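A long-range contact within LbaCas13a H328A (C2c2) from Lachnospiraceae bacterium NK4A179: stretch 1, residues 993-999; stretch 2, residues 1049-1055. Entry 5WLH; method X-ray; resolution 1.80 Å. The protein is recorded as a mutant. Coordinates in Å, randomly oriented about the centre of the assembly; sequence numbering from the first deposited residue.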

# COMPACT_ATOMS: atom_id res chain seq x y z
N GLU A 993 20.55 11.78 33.27
CA GLU A 993 20.59 10.32 33.26
C GLU A 993 19.86 9.75 32.06
O GLU A 993 20.26 8.71 31.51
CB GLU A 993 20.00 9.77 34.56
CG GLU A 993 20.00 8.26 34.65
CD GLU A 993 19.65 7.76 36.04
OE1 GLU A 993 19.92 6.57 36.33
OE2 GLU A 993 19.10 8.55 36.84
N TYR A 994 18.78 10.40 31.63
CA TYR A 994 18.08 9.95 30.43
C TYR A 994 18.95 10.13 29.19
O TYR A 994 19.02 9.24 28.33
CB TYR A 994 16.76 10.70 30.29
CG TYR A 994 15.83 10.07 29.29
CD1 TYR A 994 15.04 8.98 29.63
CD2 TYR A 994 15.76 10.55 27.98
CE1 TYR A 994 14.20 8.39 28.71
CE2 TYR A 994 14.93 9.97 27.06
CZ TYR A 994 14.15 8.89 27.42
OH TYR A 994 13.32 8.32 26.49
N ILE A 995 19.62 11.28 29.08
CA ILE A 995 20.52 11.53 27.95
C ILE A 995 21.59 10.45 27.86
O ILE A 995 22.01 10.08 26.75
CB ILE A 995 21.15 12.93 28.09
CG1 ILE A 995 20.06 14.00 28.10
CG2 ILE A 995 22.17 13.18 27.00
CD1 ILE A 995 20.49 15.31 28.74
N SER A 996 22.03 9.92 29.00
CA SER A 996 23.06 8.89 29.03
C SER A 996 22.63 7.59 28.36
O SER A 996 23.48 6.74 28.09
CB SER A 996 23.49 8.61 30.48
OG SER A 996 22.46 7.98 31.22
N SER A 997 21.34 7.41 28.08
CA SER A 997 20.92 6.25 27.31
C SER A 997 21.42 6.33 25.87
O SER A 997 21.61 5.29 25.23
CB SER A 997 19.40 6.11 27.31
OG SER A 997 18.84 6.51 28.55
N TYR A 998 21.64 7.54 25.36
CA TYR A 998 21.99 7.74 23.96
C TYR A 998 23.33 8.42 23.76
O TYR A 998 23.81 8.47 22.62
CB TYR A 998 20.90 8.57 23.27
CG TYR A 998 19.53 7.96 23.45
CD1 TYR A 998 19.25 6.69 22.98
CD2 TYR A 998 18.52 8.65 24.12
CE1 TYR A 998 18.01 6.11 23.15
CE2 TYR A 998 17.26 8.08 24.29
CZ TYR A 998 17.02 6.81 23.80
OH TYR A 998 15.78 6.23 23.96
N LEU A 999 23.95 8.92 24.83
CA LEU A 999 25.21 9.64 24.75
C LEU A 999 26.13 9.13 25.85
O LEU A 999 25.74 9.11 27.02
CB LEU A 999 25.00 11.15 24.89
CG LEU A 999 26.25 12.01 25.06
CD1 LEU A 999 27.08 12.01 23.78
CD2 LEU A 999 25.85 13.41 25.45
N GLU A 1049 10.64 4.46 21.47
CA GLU A 1049 10.70 3.27 22.32
C GLU A 1049 12.12 3.12 22.83
O GLU A 1049 13.02 2.73 22.07
CB GLU A 1049 10.23 2.04 21.55
CG GLU A 1049 8.83 2.21 20.96
CD GLU A 1049 7.73 1.98 21.99
OE1 GLU A 1049 8.06 1.65 23.15
OE2 GLU A 1049 6.54 2.11 21.64
N ARG A 1050 12.32 3.43 24.11
CA ARG A 1050 13.66 3.66 24.63
C ARG A 1050 14.50 2.40 24.55
O ARG A 1050 15.60 2.42 24.00
CB ARG A 1050 13.60 4.18 26.07
CG ARG A 1050 14.94 4.50 26.69
CD ARG A 1050 14.76 4.91 28.15
NE ARG A 1050 15.99 4.76 28.92
CZ ARG A 1050 16.12 5.16 30.18
NH1 ARG A 1050 17.26 4.99 30.83
NH2 ARG A 1050 15.10 5.73 30.80
N ARG A 1051 14.00 1.31 25.12
CA ARG A 1051 14.79 0.08 25.16
C ARG A 1051 15.09 -0.40 23.75
O ARG A 1051 16.19 -0.90 23.48
CB ARG A 1051 14.06 -0.99 25.96
CG ARG A 1051 13.83 -0.61 27.43
CD ARG A 1051 13.88 -1.82 28.34
NE ARG A 1051 12.77 -2.75 28.11
CZ ARG A 1051 12.93 -4.04 27.82
NH1 ARG A 1051 14.14 -4.55 27.71
NH2 ARG A 1051 11.87 -4.82 27.63
N PHE A 1052 14.14 -0.23 22.83
CA PHE A 1052 14.39 -0.60 21.44
C PHE A 1052 15.55 0.21 20.86
O PHE A 1052 16.49 -0.35 20.28
CB PHE A 1052 13.11 -0.40 20.63
CG PHE A 1052 13.33 -0.33 19.15
CD1 PHE A 1052 13.54 -1.49 18.42
CD2 PHE A 1052 13.29 0.88 18.48
CE1 PHE A 1052 13.72 -1.44 17.05
CE2 PHE A 1052 13.49 0.93 17.11
CZ PHE A 1052 13.71 -0.23 16.40
N LEU A 1053 15.49 1.54 21.00
CA LEU A 1053 16.54 2.39 20.44
C LEU A 1053 17.90 2.05 21.05
O LEU A 1053 18.90 1.99 20.33
CB LEU A 1053 16.20 3.86 20.66
CG LEU A 1053 15.07 4.36 19.76
CD1 LEU A 1053 14.55 5.68 20.28
CD2 LEU A 1053 15.55 4.51 18.32
N GLU A 1054 17.95 1.82 22.36
CA GLU A 1054 19.20 1.41 23.00
C GLU A 1054 19.70 0.08 22.45
O GLU A 1054 20.92 -0.15 22.39
CB GLU A 1054 19.03 1.29 24.51
CG GLU A 1054 18.68 2.59 25.21
CD GLU A 1054 18.19 2.36 26.63
OE1 GLU A 1054 17.65 1.27 26.90
OE2 GLU A 1054 18.35 3.26 27.47
N LYS A 1055 18.80 -0.82 22.07
CA LYS A 1055 19.21 -2.13 21.60
C LYS A 1055 19.69 -2.13 20.15
O LYS A 1055 20.41 -3.04 19.75
CB LYS A 1055 18.06 -3.14 21.75
CG LYS A 1055 17.89 -3.66 23.18
CD LYS A 1055 16.52 -4.27 23.41
CE LYS A 1055 16.24 -4.46 24.90
NZ LYS A 1055 17.25 -5.35 25.54

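How do the two backbones meet? Stretch 1 enters as the last part of a helix that began earlier in the chain and has become loop by Leu999; stretch 2 starts a helix, with Glu1049 at the N-cap position and Arg1050 to Lys1055 in helical turns. The closest approach of the backbones by CA atoms is between Ser997 and Glu1054, at 6.7 Å. At this point the CA-to-CB bond of Ser997 points toward stretch 2.

What holds the polar side of the contact in shape? Each stretch bonds within itself, and no hydrogen bond crosses between them. One turn apart on their helix, Arg1050 and Glu1054 form a salt bridge, NE of Arg1050 lying 3.1 Å from OE2 of Glu1054 with an almost linear N-H...O angle of 175°. Ser997 OG, meanwhile, donates to the backbone O of Tyr994 at 2.7 Å.

Why does Ser997 not bond to this ion pair? Its OG comes within 3.2 Å of Arg1050 NH1, but it sits over one face of the guanidinium, whereas the N-H bonds lie in the plane of that group. Toward Glu1054 the angle is also poor, and the nearest contact is from Ser997 CB to Glu1054 OE2, at 3.0 Å. The serine thus packs closely against the salt bridge without joining it.

What do the tyrosines add? Both CA-to-CB bonds point sideways, yet the long side chains bring their ends nearer stretch 2. Tyr998 OH approaches Arg1050 CG at 3.3 Å, while its ring carbon CE1 rests 3.8 Å from Leu1053 CB, an apolar contact between buried residues. Tyr994 meets the arginine's far end, its CD1 lying 3.5 Å from Arg1050 NH2 in an oblique arrangement. The extended Arg1050 can therefore touch both tyrosines as well as Ser997.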